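Local coordinates for gene 12 protein (Mycobacterium phage D29, PDB 3HC7) that cleaves the ester linkage between mycolic acids and arabinogalactan in the mycobacterial cell wall, completing host lysis and the release of phage progeny, at residues A[227-232]-A[236-241]; A[20-25]-A[240-245]; A[45-50]-A[221-226]; A[51-56]-A[81-86]. All blocks are in the same frame, centred on the assembly; numbering follows the deposited sequence.

Contact 1 (A[227-232]-A[236-241]); sequences TFFARS and DKWPHL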
loop_
_atom_site.group_PDB
_atom_site.type_symbol
_atom_site.label_atom_id
_atom_site.label_comp_id
_atom_site.label_asym_id
_atom_site.label_seq_id
_atom_site.Cartn_x
_atom_site.Cartn_y
_atom_site.Cartn_z
ATOM N N THR A 227 3.078 12.275 9.635
ATOM C CA THR A 227 2.121 13.362 9.495
ATOM C C THR A 227 2.690 14.463 8.598
ATOM O O THR A 227 1.992 14.995 7.737
ATOM C CB THR A 227 1.750 13.946 10.877
ATOM O OG1 THR A 227 1.022 12.966 11.636
ATOM C CG2 THR A 227 0.906 15.187 10.717
ATOM N N PHE A 228 3.960 14.797 8.818
ATOM C CA PHE A 228 4.696 15.752 7.986
ATOM C C PHE A 228 4.633 15.407 6.492
ATOM O O PHE A 228 4.474 16.284 5.651
ATOM C CB PHE A 228 6.153 15.801 8.452
ATOM C CG PHE A 228 7.044 16.668 7.605
ATOM C CD1 PHE A 228 7.057 18.042 7.770
ATOM C CD2 PHE A 228 7.886 16.105 6.657
ATOM C CE1 PHE A 228 7.885 18.845 6.998
ATOM C CE2 PHE A 228 8.713 16.901 5.881
ATOM C CZ PHE A 228 8.713 18.272 6.056
ATOM N N PHE A 229 4.757 14.129 6.161
ATOM C CA PHE A 229 4.659 13.706 4.758
ATOM C C PHE A 229 3.223 13.743 4.233
ATOM O O PHE A 229 2.987 13.981 3.050
ATOM C CB PHE A 229 5.228 12.300 4.567
ATOM C CG PHE A 229 6.725 12.246 4.570
ATOM C CD1 PHE A 229 7.467 13.186 3.872
ATOM C CD2 PHE A 229 7.394 11.246 5.260
ATOM C CE1 PHE A 229 8.850 13.142 3.873
ATOM C CE2 PHE A 229 8.780 11.193 5.263
ATOM C CZ PHE A 229 9.508 12.142 4.567
ATOM N N ALA A 230 2.270 13.499 5.128
ATOM C CA ALA A 230 0.870 13.368 4.753
ATOM C C ALA A 230 0.203 14.712 4.504
ATOM O O ALA A 230 -0.636 14.844 3.615
ATOM C CB ALA A 230 0.112 12.596 5.822
ATOM N N ARG A 231 0.571 15.705 5.300
ATOM C CA ARG A 231 -0.138 16.974 5.293
ATOM C C ARG A 231 0.829 18.137 5.372
ATOM O O ARG A 231 0.740 18.959 6.281
ATOM C CB ARG A 231 -1.112 17.035 6.475
ATOM N N SER A 232 1.756 18.207 4.424
ATOM C CA SER A 232 2.747 19.277 4.441
ATOM C C SER A 232 3.326 19.524 3.057
ATOM O O SER A 232 3.721 18.588 2.354
ATOM C CB SER A 232 3.865 18.961 5.438
ATOM O OG SER A 232 4.311 20.129 6.104
ATOM N N ASP A 236 8.917 18.108 -4.696
ATOM C CA ASP A 236 8.325 17.015 -5.459
ATOM C C ASP A 236 9.369 16.008 -5.936
ATOM O O ASP A 236 9.128 15.253 -6.881
ATOM C CB ASP A 236 7.518 17.555 -6.650
ATOM C CG ASP A 236 8.391 18.212 -7.710
ATOM O OD1 ASP A 236 9.631 18.088 -7.638
ATOM O OD2 ASP A 236 7.833 18.853 -8.626
ATOM N N LYS A 237 10.524 15.993 -5.278
ATOM C CA LYS A 237 11.605 15.102 -5.685
ATOM C C LYS A 237 12.114 14.195 -4.554
ATOM O O LYS A 237 13.251 13.728 -4.590
ATOM C CB LYS A 237 12.749 15.907 -6.306
ATOM C CG LYS A 237 12.286 16.814 -7.440
ATOM C CD LYS A 237 13.430 17.272 -8.322
ATOM C CE LYS A 237 12.937 18.220 -9.408
ATOM N NZ LYS A 237 12.351 19.462 -8.828
ATOM N N TRP A 238 11.265 13.943 -3.562
ATOM C CA TRP A 238 11.599 13.026 -2.478
ATOM C C TRP A 238 11.520 11.562 -2.931
ATOM O O TRP A 238 10.859 11.250 -3.922
ATOM C CB TRP A 238 10.673 13.271 -1.286
ATOM C CG TRP A 238 10.928 14.582 -0.616
ATOM C CD1 TRP A 238 10.844 15.826 -1.179
ATOM C CD2 TRP A 238 11.307 14.786 0.752
ATOM N NE1 TRP A 238 11.154 16.790 -0.243
ATOM C CE2 TRP A 238 11.441 16.174 0.947
ATOM C CE3 TRP A 238 11.553 13.925 1.825
ATOM C CZ2 TRP A 238 11.803 16.721 2.173
ATOM C CZ3 TRP A 238 11.910 14.470 3.042
ATOM C CH2 TRP A 238 12.032 15.854 3.206
ATOM N N PRO A 239 12.205 10.660 -2.205
ATOM C CA PRO A 239 12.242 9.225 -2.525
ATOM C C PRO A 239 10.910 8.492 -2.307
ATOM O O PRO A 239 10.682 7.441 -2.914
ATOM C CB PRO A 239 13.298 8.687 -1.549
ATOM C CG PRO A 239 13.299 9.685 -0.424
ATOM C CD PRO A 239 13.161 10.991 -1.134
ATOM N N HIS A 240 10.047 9.028 -1.448
ATOM C CA HIS A 240 8.759 8.390 -1.195
ATOM C C HIS A 240 7.741 8.764 -2.271
ATOM O O HIS A 240 6.587 8.351 -2.208
ATOM C CB HIS A 240 8.227 8.780 0.188
ATOM C CG HIS A 240 8.044 10.256 0.361
ATOM N ND1 HIS A 240 6.804 10.850 0.431
ATOM C CD2 HIS A 240 8.947 11.260 0.453
ATOM C CE1 HIS A 240 6.949 12.155 0.576
ATOM N NE2 HIS A 240 8.240 12.430 0.589
ATOM N N LEU A 241 8.179 9.564 -3.242
ATOM C CA LEU A 241 7.337 9.993 -4.355
ATOM C C LEU A 241 7.760 9.238 -5.609
ATOM O O LEU A 241 8.894 8.766 -5.699
ATOM C CB LEU A 241 7.469 11.510 -4.585
ATOM C CG LEU A 241 7.257 12.426 -3.376
ATOM C CD1 LEU A 241 7.449 13.887 -3.763
ATOM C CD2 LEU A 241 5.886 12.208 -2.756
#
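F229 meets two aromatic partners, H240 over one of its faces and W238 at its edge, and the contact is best read from the way these three rings are turned. With H240 the phenyl ring is neither stacked nor perpendicular: the planes are inclined at 42° and the centroids lie 4.2 Å apart. The closest approach brings F229 CE1 to 3.4 Å from H240 NE2, while F229 CG stands over a face of the imidazole, displaced from its middle. The other face of the imidazole belongs to its sequence neighbour, L241, whose CG lies 4.0 Å above the H240 ring plane, over the centre. H240 CG stands between the backbone N and the carbonyl carbon (chi1 59°), which puts the ring over toward F229. H240 is the catalytic histidine, consistent with the Ser-His-Asp triad of an alpha/beta hydrolase: its side chain is about 4 Å from that of D166, the probable acid, and about 7 Å from that of the nucleophile S82. W238 approaches F229 from a different quarter. Its CZ3 lies near the phenyl plane, 3.4 Å from F229 CE1, and the two side chains run nearly at right angles, with ring planes 77° apart. F228, one residue earlier on helix 212-230, adds a looser touch, its CE2 being 4.4 Å from W238 CH2. The turn W238 to L241, a type I beta turn, presents both loop aromatics to the helix end, and M234 touches F228 and F229 from the connecting loop.

Contact 2 (A[20-25]-A[240-245]); sequences PGLPAD and HLYNRY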
loop_
_atom_site.group_PDB
_atom_site.type_symbol
_atom_site.label_atom_id
_atom_site.label_comp_id
_atom_site.label_asym_id
_atom_site.label_seq_id
_atom_site.Cartn_x
_atom_site.Cartn_y
_atom_site.Cartn_z
ATOM N N PRO A 20 -6.030 14.756 -6.301
ATOM C CA PRO A 20 -4.645 14.625 -6.763
ATOM C C PRO A 20 -3.916 13.538 -5.997
ATOM O O PRO A 20 -4.094 13.418 -4.783
ATOM C CB PRO A 20 -4.024 15.970 -6.390
ATOM C CG PRO A 20 -5.158 16.923 -6.371
ATOM C CD PRO A 20 -6.390 16.155 -6.006
ATOM N N GLY A 21 -3.079 12.780 -6.691
ATOM C CA GLY A 21 -2.341 11.702 -6.063
ATOM C C GLY A 21 -2.053 10.584 -7.047
ATOM O O GLY A 21 -2.804 10.369 -7.991
ATOM N N LEU A 22 -0.970 9.860 -6.796
ATOM C CA LEU A 22 -0.414 8.897 -7.737
ATOM C C LEU A 22 -1.428 7.945 -8.407
ATOM O O LEU A 22 -1.453 7.845 -9.630
ATOM C CB LEU A 22 0.713 8.115 -7.051
ATOM C CG LEU A 22 1.912 7.702 -7.899
ATOM C CD1 LEU A 22 2.221 8.773 -8.906
ATOM C CD2 LEU A 22 3.117 7.437 -7.012
ATOM N N PRO A 23 -2.257 7.236 -7.614
ATOM C CA PRO A 23 -3.189 6.282 -8.235
ATOM C C PRO A 23 -4.296 6.967 -9.019
ATOM O O PRO A 23 -4.690 6.458 -10.060
ATOM C CB PRO A 23 -3.800 5.531 -7.041
ATOM C CG PRO A 23 -2.981 5.886 -5.853
ATOM C CD PRO A 23 -2.346 7.222 -6.143
ATOM N N ALA A 24 -4.801 8.094 -8.529
ATOM C CA ALA A 24 -5.864 8.790 -9.246
ATOM C C ALA A 24 -5.312 9.466 -10.495
ATOM O O ALA A 24 -5.949 9.449 -11.553
ATOM C CB ALA A 24 -6.560 9.794 -8.349
ATOM N N ASP A 25 -4.126 10.057 -10.373
ATOM C CA ASP A 25 -3.475 10.692 -11.518
ATOM C C ASP A 25 -3.307 9.661 -12.621
ATOM O O ASP A 25 -3.510 9.950 -13.800
ATOM C CB ASP A 25 -2.093 11.234 -11.145
ATOM C CG ASP A 25 -2.141 12.271 -10.037
ATOM O OD1 ASP A 25 -3.222 12.858 -9.807
ATOM O OD2 ASP A 25 -1.082 12.491 -9.402
ATOM N N HIS A 240 10.047 9.028 -1.448
ATOM C CA HIS A 240 8.759 8.390 -1.195
ATOM C C HIS A 240 7.741 8.764 -2.271
ATOM O O HIS A 240 6.587 8.351 -2.208
ATOM C CB HIS A 240 8.227 8.780 0.188
ATOM C CG HIS A 240 8.044 10.256 0.361
ATOM N ND1 HIS A 240 6.804 10.850 0.431
ATOM C CD2 HIS A 240 8.947 11.260 0.453
ATOM C CE1 HIS A 240 6.949 12.155 0.576
ATOM N NE2 HIS A 240 8.240 12.430 0.589
ATOM N N LEU A 241 8.179 9.564 -3.242
ATOM C CA LEU A 241 7.337 9.993 -4.355
ATOM C C LEU A 241 7.760 9.238 -5.609
ATOM O O LEU A 241 8.894 8.766 -5.699
ATOM C CB LEU A 241 7.469 11.510 -4.585
ATOM C CG LEU A 241 7.257 12.426 -3.376
ATOM C CD1 LEU A 241 7.449 13.887 -3.763
ATOM C CD2 LEU A 241 5.886 12.208 -2.756
ATOM N N TYR A 242 6.856 9.125 -6.579
ATOM C CA TYR A 242 7.135 8.347 -7.785
ATOM C C TYR A 242 6.657 9.012 -9.068
ATOM O O TYR A 242 5.660 9.730 -9.078
ATOM C CB TYR A 242 6.520 6.938 -7.670
ATOM C CG TYR A 242 7.188 6.089 -6.612
ATOM C CD1 TYR A 242 8.185 5.185 -6.951
ATOM C CD2 TYR A 242 6.843 6.216 -5.271
ATOM C CE1 TYR A 242 8.808 4.423 -5.992
ATOM C CE2 TYR A 242 7.462 5.457 -4.301
ATOM C CZ TYR A 242 8.444 4.564 -4.668
ATOM O OH TYR A 242 9.065 3.804 -3.708
ATOM N N ASN A 243 7.391 8.765 -10.149
ATOM C CA ASN A 243 6.930 9.070 -11.495
ATOM C C ASN A 243 5.936 7.993 -11.940
ATOM O O ASN A 243 6.256 6.804 -11.924
ATOM C CB ASN A 243 8.124 9.112 -12.446
ATOM C CG ASN A 243 7.712 9.168 -13.906
ATOM O OD1 ASN A 243 6.672 9.728 -14.249
ATOM N ND2 ASN A 243 8.531 8.587 -14.775
ATOM N N ARG A 244 4.738 8.411 -12.342
ATOM C CA ARG A 244 3.641 7.485 -12.633
ATOM C C ARG A 244 3.607 6.936 -14.058
ATOM O O ARG A 244 2.817 6.039 -14.357
ATOM C CB ARG A 244 2.297 8.163 -12.358
ATOM C CG ARG A 244 1.824 9.092 -13.478
ATOM C CD ARG A 244 0.502 9.754 -13.119
ATOM N NE ARG A 244 0.026 10.643 -14.173
ATOM C CZ ARG A 244 0.316 11.938 -14.248
ATOM N NH1 ARG A 244 1.084 12.512 -13.324
ATOM N NH2 ARG A 244 -0.168 12.667 -15.248
ATOM N N TYR A 245 4.437 7.473 -14.942
ATOM C CA TYR A 245 4.297 7.158 -16.364
ATOM C C TYR A 245 4.572 5.699 -16.762
ATOM O O TYR A 245 3.792 5.113 -17.512
ATOM C CB TYR A 245 5.044 8.172 -17.236
ATOM C CG TYR A 245 4.337 9.510 -17.246
ATOM C CD1 TYR A 245 3.104 9.651 -17.864
ATOM C CD2 TYR A 245 4.882 10.614 -16.610
ATOM C CE1 TYR A 245 2.438 10.860 -17.867
ATOM C CE2 TYR A 245 4.223 11.832 -16.607
ATOM C CZ TYR A 245 3.001 11.948 -17.238
ATOM O OH TYR A 245 2.337 13.155 -17.242
#
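The two methyl groups of L22 divide their closest contacts between Y242 and R244 on the loop that follows the catalytic histidine: CD2 meets Y242 CB at 3.5 Å, and L22 CD1 lies equally close, 3.5 Å, to R244 CB. L22 CD1 also faces the carbonyl Y242 O, so both methyls press on the loop, and this is the tight half of the contact. Y242 itself is buried, its hydroxyl leading away to H163 N and to D166 OD2, the probable acid of the alpha/beta-hydrolase triad. The loop after H240 is thereby packed on the start of helix 22-27 at one end of its tyrosine and tied to the acid at the other. At D25 and R244 the carbon atoms still meet closely, D25 CB lying 3.6 Å from R244 CD and over a face of the guanidinium, but the charged ends do not engage. D25 OD2 lies 4.5 Å from R244 NH1, well out of the guanidinium plane, so no N-H points at it and only the charges attract. R244 NE instead forms its salt bridge with D29. D25 OD1 turns back to G21 N, 3.1 Å away, although the carboxylate is modelled too close to G21 O for its exact placing to be sure.

Contact 3 (A[45-50]-A[221-226]); sequences AAFPMW and AIIDAL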
loop_
_atom_site.group_PDB
_atom_site.type_symbol
_atom_site.label_atom_id
_atom_site.label_comp_id
_atom_site.label_asym_id
_atom_site.label_seq_id
_atom_site.Cartn_x
_atom_site.Cartn_y
_atom_site.Cartn_z
ATOM N N ALA A 45 -5.563 7.962 6.759
ATOM C CA ALA A 45 -4.993 8.655 7.916
ATOM C C ALA A 45 -3.559 8.226 8.199
ATOM O O ALA A 45 -3.215 7.061 8.048
ATOM C CB ALA A 45 -5.864 8.432 9.151
ATOM N N ALA A 46 -2.729 9.173 8.614
ATOM C CA ALA A 46 -1.355 8.861 9.022
ATOM C C ALA A 46 -1.301 8.097 10.350
ATOM O O ALA A 46 -0.430 7.243 10.554
ATOM C CB ALA A 46 -0.526 10.135 9.105
ATOM N N PHE A 47 -2.227 8.407 11.256
ATOM C CA PHE A 47 -2.291 7.717 12.544
ATOM C C PHE A 47 -3.584 7.981 13.290
ATOM O O PHE A 47 -3.961 9.136 13.469
ATOM C CB PHE A 47 -1.126 8.098 13.456
ATOM C CG PHE A 47 -1.074 7.269 14.711
ATOM C CD1 PHE A 47 -0.485 6.011 14.700
ATOM C CD2 PHE A 47 -1.665 7.718 15.882
ATOM C CE1 PHE A 47 -0.458 5.226 15.848
ATOM C CE2 PHE A 47 -1.642 6.940 17.033
ATOM C CZ PHE A 47 -1.040 5.690 17.013
ATOM N N PRO A 48 -4.253 6.909 13.758
ATOM C CA PRO A 48 -3.819 5.514 13.580
ATOM C C PRO A 48 -4.064 5.056 12.149
ATOM O O PRO A 48 -5.141 5.294 11.595
ATOM C CB PRO A 48 -4.736 4.734 14.525
ATOM C CG PRO A 48 -5.976 5.551 14.602
ATOM C CD PRO A 48 -5.564 7.003 14.426
ATOM N N MET A 49 -3.071 4.410 11.556
ATOM C CA MET A 49 -3.161 3.995 10.168
ATOM C C MET A 49 -3.962 2.704 9.978
ATOM O O MET A 49 -4.793 2.620 9.077
ATOM C CB MET A 49 -1.759 3.818 9.582
ATOM C CG MET A 49 -1.742 3.510 8.091
ATOM S SD MET A 49 -0.062 3.380 7.452
ATOM C CE MET A 49 0.485 5.081 7.694
ATOM N N TRP A 50 -3.718 1.693 10.803
ATOM C CA TRP A 50 -4.350 0.407 10.520
ATOM C C TRP A 50 -5.880 0.452 10.436
ATOM O O TRP A 50 -6.459 -0.147 9.527
ATOM C CB TRP A 50 -3.861 -0.737 11.425
ATOM C CG TRP A 50 -4.104 -2.049 10.724
ATOM C CD1 TRP A 50 -5.140 -2.913 10.934
ATOM C CD2 TRP A 50 -3.335 -2.599 9.641
ATOM N NE1 TRP A 50 -5.045 -3.981 10.070
ATOM C CE2 TRP A 50 -3.948 -3.812 9.268
ATOM C CE3 TRP A 50 -2.175 -2.194 8.968
ATOM C CZ2 TRP A 50 -3.444 -4.623 8.244
ATOM C CZ3 TRP A 50 -1.676 -2.997 7.954
ATOM C CH2 TRP A 50 -2.313 -4.199 7.597
ATOM N N ALA A 221 7.800 10.496 17.516
ATOM C CA ALA A 221 8.576 11.168 16.488
ATOM C C ALA A 221 8.282 10.569 15.130
ATOM O O ALA A 221 8.235 11.276 14.119
ATOM C CB ALA A 221 10.078 11.097 16.813
ATOM N N ILE A 222 8.061 9.263 15.095
ATOM C CA ILE A 222 7.740 8.636 13.827
ATOM C C ILE A 222 6.378 9.156 13.368
ATOM O O ILE A 222 6.207 9.494 12.200
ATOM C CB ILE A 222 7.769 7.102 13.912
ATOM C CG1 ILE A 222 9.213 6.613 14.085
ATOM C CG2 ILE A 222 7.179 6.489 12.651
ATOM C CD1 ILE A 222 9.309 5.177 14.568
ATOM N N ILE A 223 5.427 9.255 14.298
ATOM C CA ILE A 223 4.099 9.749 13.949
ATOM C C ILE A 223 4.168 11.199 13.455
ATOM O O ILE A 223 3.554 11.541 12.451
ATOM C CB ILE A 223 3.103 9.583 15.116
ATOM C CG1 ILE A 223 2.793 8.092 15.325
ATOM C CG2 ILE A 223 1.806 10.340 14.834
ATOM C CD1 ILE A 223 2.213 7.771 16.689
ATOM N N ASP A 224 4.945 12.034 14.140
ATOM C CA ASP A 224 5.152 13.411 13.690
ATOM C C ASP A 224 5.715 13.470 12.272
ATOM O O ASP A 224 5.342 14.338 11.492
ATOM C CB ASP A 224 6.056 14.181 14.657
ATOM C CG ASP A 224 5.354 14.529 15.966
ATOM O OD1 ASP A 224 4.115 14.683 15.960
ATOM O OD2 ASP A 224 6.042 14.660 17.004
ATOM N N ALA A 225 6.607 12.548 11.928
ATOM C CA ALA A 225 7.179 12.530 10.580
ATOM C C ALA A 225 6.195 12.024 9.528
ATOM O O ALA A 225 6.098 12.588 8.439
ATOM C CB ALA A 225 8.469 11.715 10.548
ATOM N N LEU A 226 5.469 10.957 9.843
ATOM C CA LEU A 226 4.471 10.434 8.914
ATOM C C LEU A 226 3.442 11.516 8.609
ATOM O O LEU A 226 2.986 11.654 7.479
ATOM C CB LEU A 226 3.776 9.203 9.496
ATOM C CG LEU A 226 4.597 7.913 9.547
ATOM C CD1 LEU A 226 3.911 6.875 10.413
ATOM C CD2 LEU A 226 4.845 7.363 8.151
#
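The irregular loop 45-50 passes the flank of helix 212-230 with A46 CA 6.0 Å from L226 CA and F47 CA 6.9 Å from I223 CA, so successive residues of the loop meet positions three apart, about one turn, on the helix. The chief side-chain feature is a CH-pi contact. I223 CD1 stands 3.6 Å from the centroid of the F47 ring and only 4° off its normal, a methyl group set squarely over the middle of the face. All six ring carbons are therefore at nearly the same range from it. F47 CG stands anti to the backbone N (chi1 -173°), an orientation that turns a face of the ring to the isoleucine, while I223 CG2 rests against F47 CB at 3.9 Å. The opposite face of the phenyl ring is backed by the next residue in sequence: P48 CB lies 4.3 Å above the plane, again over the centre, in a prolyl residue preceded by a cis peptide bond. F47 is thus clasped between a helix residue and its own chain neighbour. Beside it A46 packs on L226 at longer range, A46 CB to L226 CB 4.4 Å. No hydrogen bond joins the segments, and A46 O is buried here without a partner. V187 of helix 179-189 touches F47, I223 and L226, making a three-way apolar junction. Helices 179-189 and 212-230 belong to the helical insertion that follows the last strand of the central sheet and precedes the catalytic histidine, and this contact joins that insertion to the loop between strand 35-38 and helix 50-70 of the alpha/beta-hydrolase core.

Contact 4 (A[51-56]-A[81-86]); sequences PSVEKG and YSQGAI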
loop_
_atom_site.group_PDB
_atom_site.type_symbol
_atom_site.label_atom_id
_atom_site.label_comp_id
_atom_site.label_asym_id
_atom_site.label_seq_id
_atom_site.Cartn_x
_atom_site.Cartn_y
_atom_site.Cartn_z
ATOM N N PRO A 51 -6.547 1.168 11.359
ATOM C CA PRO A 51 -8.007 1.290 11.187
ATOM C C PRO A 51 -8.347 1.949 9.866
ATOM O O PRO A 51 -9.395 1.659 9.289
ATOM C CB PRO A 51 -8.431 2.203 12.343
ATOM C CG PRO A 51 -7.344 2.006 13.389
ATOM C CD PRO A 51 -6.075 1.824 12.593
ATOM N N SER A 52 -7.482 2.839 9.395
ATOM C CA SER A 52 -7.707 3.469 8.102
ATOM C C SER A 52 -7.605 2.409 7.004
ATOM O O SER A 52 -8.462 2.324 6.130
ATOM C CB SER A 52 -6.719 4.610 7.867
ATOM O OG SER A 52 -6.976 5.252 6.630
ATOM N N VAL A 53 -6.555 1.597 7.070
ATOM C CA VAL A 53 -6.366 0.482 6.145
ATOM C C VAL A 53 -7.579 -0.456 6.084
ATOM O O VAL A 53 -7.989 -0.873 5.003
ATOM C CB VAL A 53 -5.096 -0.331 6.501
ATOM C CG1 VAL A 53 -5.006 -1.606 5.655
ATOM C CG2 VAL A 53 -3.852 0.522 6.311
ATOM N N GLU A 54 -8.136 -0.799 7.243
ATOM C CA GLU A 54 -9.278 -1.702 7.310
ATOM C C GLU A 54 -10.486 -1.137 6.561
ATOM O O GLU A 54 -11.204 -1.875 5.899
ATOM C CB GLU A 54 -9.683 -1.974 8.761
ATOM C CG GLU A 54 -8.636 -2.634 9.639
ATOM C CD GLU A 54 -9.058 -2.647 11.107
ATOM O OE1 GLU A 54 -10.076 -2.004 11.453
ATOM O OE2 GLU A 54 -8.377 -3.297 11.919
ATOM N N LYS A 55 -10.718 0.168 6.675
ATOM C CA LYS A 55 -11.836 0.800 5.960
ATOM C C LYS A 55 -11.629 0.771 4.451
ATOM O O LYS A 55 -12.558 0.489 3.694
ATOM C CB LYS A 55 -12.033 2.238 6.428
ATOM C CG LYS A 55 -12.417 2.340 7.892
ATOM C CD LYS A 55 -12.217 3.748 8.405
ATOM C CE LYS A 55 -12.566 3.833 9.874
ATOM N NZ LYS A 55 -14.014 3.568 10.081
ATOM N N GLY A 56 -10.403 1.062 4.019
ATOM C CA GLY A 56 -10.072 1.027 2.607
ATOM C C GLY A 56 -10.222 -0.376 2.052
ATOM O O GLY A 56 -10.718 -0.558 0.940
ATOM N N TYR A 81 -1.055 3.297 -3.650
ATOM C CA TYR A 81 0.173 3.987 -3.272
ATOM C C TYR A 81 0.268 4.083 -1.754
ATOM O O TYR A 81 -0.695 4.475 -1.094
ATOM C CB TYR A 81 0.177 5.379 -3.911
ATOM C CG TYR A 81 1.227 6.347 -3.408
ATOM C CD1 TYR A 81 2.550 5.954 -3.239
ATOM C CD2 TYR A 81 0.896 7.669 -3.148
ATOM C CE1 TYR A 81 3.509 6.847 -2.792
ATOM C CE2 TYR A 81 1.845 8.571 -2.702
ATOM C CZ TYR A 81 3.145 8.157 -2.526
ATOM O OH TYR A 81 4.083 9.059 -2.084
ATOM N N SER A 82 1.428 3.707 -1.216
ATOM C CA SER A 82 1.734 3.765 0.220
ATOM C C SER A 82 0.662 3.096 1.090
ATOM O O SER A 82 0.453 1.900 0.963
ATOM C CB SER A 82 2.136 5.186 0.687
ATOM O OG SER A 82 1.049 5.983 1.122
ATOM N N GLN A 83 -0.012 3.826 1.975
ATOM C CA GLN A 83 -1.099 3.182 2.716
ATOM C C GLN A 83 -2.048 2.488 1.728
ATOM O O GLN A 83 -2.604 1.419 2.010
ATOM C CB GLN A 83 -1.858 4.186 3.587
ATOM C CG GLN A 83 -3.041 3.568 4.328
ATOM C CD GLN A 83 -3.761 4.558 5.241
ATOM O OE1 GLN A 83 -4.889 4.314 5.667
ATOM N NE2 GLN A 83 -3.110 5.676 5.544
ATOM N N GLY A 84 -2.213 3.099 0.559
ATOM C CA GLY A 84 -3.044 2.544 -0.493
ATOM C C GLY A 84 -2.517 1.219 -1.008
ATOM O O GLY A 84 -3.293 0.355 -1.418
ATOM N N ALA A 85 -1.194 1.058 -0.987
ATOM C CA ALA A 85 -0.563 -0.191 -1.408
ATOM C C ALA A 85 -0.860 -1.292 -0.402
ATOM O O ALA A 85 -1.043 -2.450 -0.776
ATOM C CB ALA A 85 0.933 -0.009 -1.562
ATOM N N ILE A 86 -0.896 -0.940 0.878
ATOM C CA ILE A 86 -1.298 -1.915 1.893
ATOM C C ILE A 86 -2.733 -2.393 1.639
ATOM O O ILE A 86 -3.010 -3.596 1.696
ATOM C CB ILE A 86 -1.214 -1.353 3.329
ATOM C CG1 ILE A 86 0.176 -0.794 3.634
ATOM C CG2 ILE A 86 -1.564 -2.439 4.358
ATOM C CD1 ILE A 86 0.248 -0.079 5.004
#
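S52 and Q83 meet through a single polar link, S52 OG donating to Q83 OE1, at a modelled 2.5 Å that is very short and rests on a somewhat uncertain position for the amide oxygen. Alongside it V53 packs in two directions. Its CG2 lies 3.7 Å from Q83 CG, against the aliphatic stem of the glutamine, and V53 CG1 is 3.8 Å from I86 CG2, one turn further along helix 83-96. The glutamine reaches across because its chain is fully extended, CG anti to the backbone N (chi1 177°). A second shell fixes both polar groups. A45 presents its backbone to each, A45 N to S52 OG and A45 O to Q83 NE2, and that NE2 also bonds to T12 OG1, so the buried amide is held at both ends. Q83 immediately follows S82, the catalytic serine, whose positive phi of 51° marks the strained nucleophile elbow of alpha/beta hydrolases. G84 completes the Gly-x-Ser-x-Gly pattern of this turn. S82 OG is in turn bonded to T12 N. In the fold, helix 50-70 lies against the opening turns of helix 83-96, with strand 76-81 linking them in sequence and ending at the elbow; Y81, its last residue, packs on W116 of neighbouring strand 110-116 and on L22 and P23 of helix 22-27.

How the contacts relate
Contact 4 holds the nucleophile S82, and contacts 1 and 2 share the catalytic H240; contact 3 lies further out, the L226 side chain being about 8 Å from those of S82 and D166. Y81 and A45 provide two of the links between them. Y81, just before the nucleophile in contact 4, bonds through its OH to H240 O at 2.6 Å, tying the elbow to the histidine loop. The backbone of A45 ties contact 3 to contact 4. Contacts 1 and 3 follow one another along helix 212-230 and touch where A46 CB comes within 4.2 Å of A230 CB. Contacts 2 and 3 remain apart, their centres about 20 Å from each other and their nearest atoms about 8 Å.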